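Long-range contact in glycoside hydrolase family protein (Novosphingobium sp. PP1Y, PDB 6Q2F), which probably hydrolyses rhamnose-containing glycosides, releasing terminal alpha-L-rhamnose: residues V715-R720 with W931-G936. Sequence-based numbering, arbitrary orientation.
Sequences VDYIAR and WHPETG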
loop_
_atom_site.group_PDB
_atom_site.type_symbol
_atom_site.label_atom_id
_atom_site.label_comp_id
_atom_site.label_asym_id
_atom_site.label_seq_id
_atom_site.Cartn_x
_atom_site.Cartn_y
_atom_site.Cartn_z
ATOM N N VAL A 715 4.115 -23.802 1.864
ATOM C CA VAL A 715 4.609 -23.078 0.696
ATOM C C VAL A 715 4.015 -23.669 -0.582
ATOM O O VAL A 715 3.696 -22.938 -1.528
ATOM C CB VAL A 715 6.149 -23.078 0.687
ATOM C CG1 VAL A 715 6.691 -22.357 -0.545
ATOM C CG2 VAL A 715 6.690 -22.415 1.975
ATOM N N ASP A 716 3.833 -24.999 -0.621
ATOM C CA ASP A 716 3.203 -25.625 -1.783
ATOM C C ASP A 716 1.774 -25.127 -1.959
ATOM O O ASP A 716 1.293 -24.955 -3.081
ATOM C CB ASP A 716 3.195 -27.147 -1.628
ATOM C CG ASP A 716 4.523 -27.799 -1.984
ATOM O OD1 ASP A 716 5.327 -27.212 -2.725
ATOM O OD2 ASP A 716 4.726 -28.946 -1.548
ATOM N N TYR A 717 1.067 -24.925 -0.852
ATOM C CA TYR A 717 -0.283 -24.381 -0.923
ATOM C C TYR A 717 -0.269 -23.003 -1.557
ATOM O O TYR A 717 -1.107 -22.692 -2.421
ATOM C CB TYR A 717 -0.873 -24.338 0.486
ATOM C CG TYR A 717 -2.169 -23.580 0.606
ATOM C CD1 TYR A 717 -2.182 -22.197 0.826
ATOM C CD2 TYR A 717 -3.383 -24.243 0.502
ATOM C CE1 TYR A 717 -3.381 -21.515 0.956
ATOM C CE2 TYR A 717 -4.573 -23.573 0.631
ATOM C CZ TYR A 717 -4.568 -22.216 0.849
ATOM O OH TYR A 717 -5.766 -21.581 0.988
ATOM N N ILE A 718 0.694 -22.171 -1.157
ATOM C CA ILE A 718 0.822 -20.842 -1.745
ATOM C C ILE A 718 1.248 -20.937 -3.202
ATOM O O ILE A 718 0.719 -20.219 -4.064
ATOM C CB ILE A 718 1.811 -20.008 -0.924
ATOM C CG1 ILE A 718 1.272 -19.810 0.505
ATOM C CG2 ILE A 718 2.108 -18.670 -1.641
ATOM C CD1 ILE A 718 2.332 -19.265 1.509
ATOM N N ALA A 719 2.196 -21.827 -3.508
ATOM C CA ALA A 719 2.663 -21.968 -4.885
ATOM C C ALA A 719 1.569 -22.515 -5.797
ATOM O O ALA A 719 1.465 -22.108 -6.957
ATOM C CB ALA A 719 3.887 -22.879 -4.935
ATOM N N ARG A 720 0.760 -23.461 -5.306
ATOM C CA ARG A 720 -0.295 -24.012 -6.150
ATOM C C ARG A 720 -1.384 -22.987 -6.395
ATOM O O ARG A 720 -1.927 -22.892 -7.499
ATOM C CB ARG A 720 -0.905 -25.270 -5.525
ATOM C CG ARG A 720 0.044 -26.418 -5.493
ATOM C CD ARG A 720 -0.647 -27.712 -5.109
ATOM N NE ARG A 720 0.289 -28.820 -5.169
ATOM C CZ ARG A 720 0.701 -29.479 -4.099
ATOM N NH1 ARG A 720 0.241 -29.140 -2.903
ATOM N NH2 ARG A 720 1.565 -30.472 -4.219
ATOM N N TRP A 931 -10.230 -28.222 -7.589
ATOM C CA TRP A 931 -8.788 -28.381 -7.438
ATOM C C TRP A 931 -8.375 -27.874 -6.067
ATOM O O TRP A 931 -8.723 -26.757 -5.686
ATOM C CB TRP A 931 -8.017 -27.630 -8.523
ATOM C CG TRP A 931 -8.174 -28.187 -9.894
ATOM C CD1 TRP A 931 -9.269 -28.821 -10.404
ATOM C CD2 TRP A 931 -7.198 -28.161 -10.950
ATOM N NE1 TRP A 931 -9.036 -29.197 -11.708
ATOM C CE2 TRP A 931 -7.776 -28.799 -12.068
ATOM C CE3 TRP A 931 -5.887 -27.675 -11.049
ATOM C CZ2 TRP A 931 -7.098 -28.958 -13.271
ATOM C CZ3 TRP A 931 -5.209 -27.828 -12.249
ATOM C CH2 TRP A 931 -5.817 -28.465 -13.348
ATOM N N HIS A 932 -7.647 -28.703 -5.321
ATOM C CA HIS A 932 -7.310 -28.390 -3.942
ATOM C C HIS A 932 -5.846 -28.001 -3.847
ATOM O O HIS A 932 -4.978 -28.835 -4.140
ATOM C CB HIS A 932 -7.592 -29.586 -3.031
ATOM C CG HIS A 932 -9.022 -30.008 -3.006
ATOM N ND1 HIS A 932 -9.974 -29.365 -2.244
ATOM C CD2 HIS A 932 -9.654 -31.040 -3.617
ATOM C CE1 HIS A 932 -11.135 -29.980 -2.400
ATOM N NE2 HIS A 932 -10.969 -30.997 -3.228
ATOM N N PRO A 933 -5.512 -26.771 -3.454
ATOM C CA PRO A 933 -4.083 -26.408 -3.361
ATOM C C PRO A 933 -3.353 -27.087 -2.214
ATOM O O PRO A 933 -2.113 -27.133 -2.247
ATOM C CB PRO A 933 -4.110 -24.879 -3.197
ATOM C CG PRO A 933 -5.497 -24.559 -2.697
ATOM C CD PRO A 933 -6.400 -25.597 -3.347
ATOM N N GLU A 934 -4.065 -27.596 -1.196
ATOM C CA GLU A 934 -3.400 -28.344 -0.129
ATOM C C GLU A 934 -2.650 -29.536 -0.691
ATOM O O GLU A 934 -1.564 -29.876 -0.215
ATOM C CB GLU A 934 -4.401 -28.839 0.920
ATOM C CG GLU A 934 -4.972 -27.787 1.867
ATOM C CD GLU A 934 -6.138 -27.023 1.259
ATOM O OE1 GLU A 934 -6.332 -27.127 0.033
ATOM O OE2 GLU A 934 -6.847 -26.317 2.003
ATOM N N THR A 935 -3.221 -30.194 -1.694
ATOM C CA THR A 935 -2.746 -31.493 -2.141
ATOM C C THR A 935 -2.294 -31.514 -3.582
ATOM O O THR A 935 -1.555 -32.429 -3.960
ATOM C CB THR A 935 -3.850 -32.546 -1.983
ATOM O OG1 THR A 935 -4.981 -32.158 -2.766
ATOM C CG2 THR A 935 -4.275 -32.691 -0.508
ATOM N N GLY A 936 -2.731 -30.563 -4.403
ATOM C CA GLY A 936 -2.418 -30.623 -5.813
ATOM C C GLY A 936 -3.247 -31.621 -6.573
ATOM O O GLY A 936 -2.867 -32.006 -7.682
#
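Arg720 supplies the polar part of this helix-to-turn contact, a worked example of how an arginine can bind the backbone of a tight turn. Its CG stands anti to the carbonyl carbon and the chain runs extended to NE, bringing the guanidinium alongside the turn. NH1 donates a nearly straight hydrogen bond to Pro933 O (3.2 Å, 164° at the hydrogen). The acceptor lies at the guanidinium edge, in its plane, but the donor sits above the carbonyl plane. NE and NH2 are instead hydrogen-bonded to the carbonyls of Phe46 and Lys47, so three backbone carbonyls, one from the turn and two from these consecutive residues, hold the group's rotation. One guanidinium face lies against the Thr935-Gly936 peptide, with Gly936 CA 3.3 Å from Arg720 NE; the glycine's lack of a side chain permits this closeness, and its positive phi (77°) suits the turn.

Pro933 O also receives a CA-H...O contact from Tyr717 CA, at 3.6 Å.

The apolar part belongs to Tyr717. With CG anti to the backbone N (chi1 170°), its ring lies beside Pro933, CE2 meeting Pro933 CG at 3.6 Å, while Glu934 N approaches the ring edge at 3.8 Å from CD2. The bent Glu934 chain runs along the same ring, its carboxylate turned steeply against it; OE2 is hydrogen-bonded to His1072. The phenol OH is hydrogen-bonded to Asp665 and Lys661 of helix 657-670, and Trp1071 meets the ring edge-to-face.

The 932-936 turn is closed by a hydrogen bond from Gly936 N to His932 O (2.8 Å), an alpha-turn. It links strands 926-932 and 937-946 as a beta-hairpin, whose tip docks on helix 712-726, the first helix after the last strand of the parallel (beta/alpha)8-type barrel: an interdomain joint between the barrel and an antiparallel beta-domain.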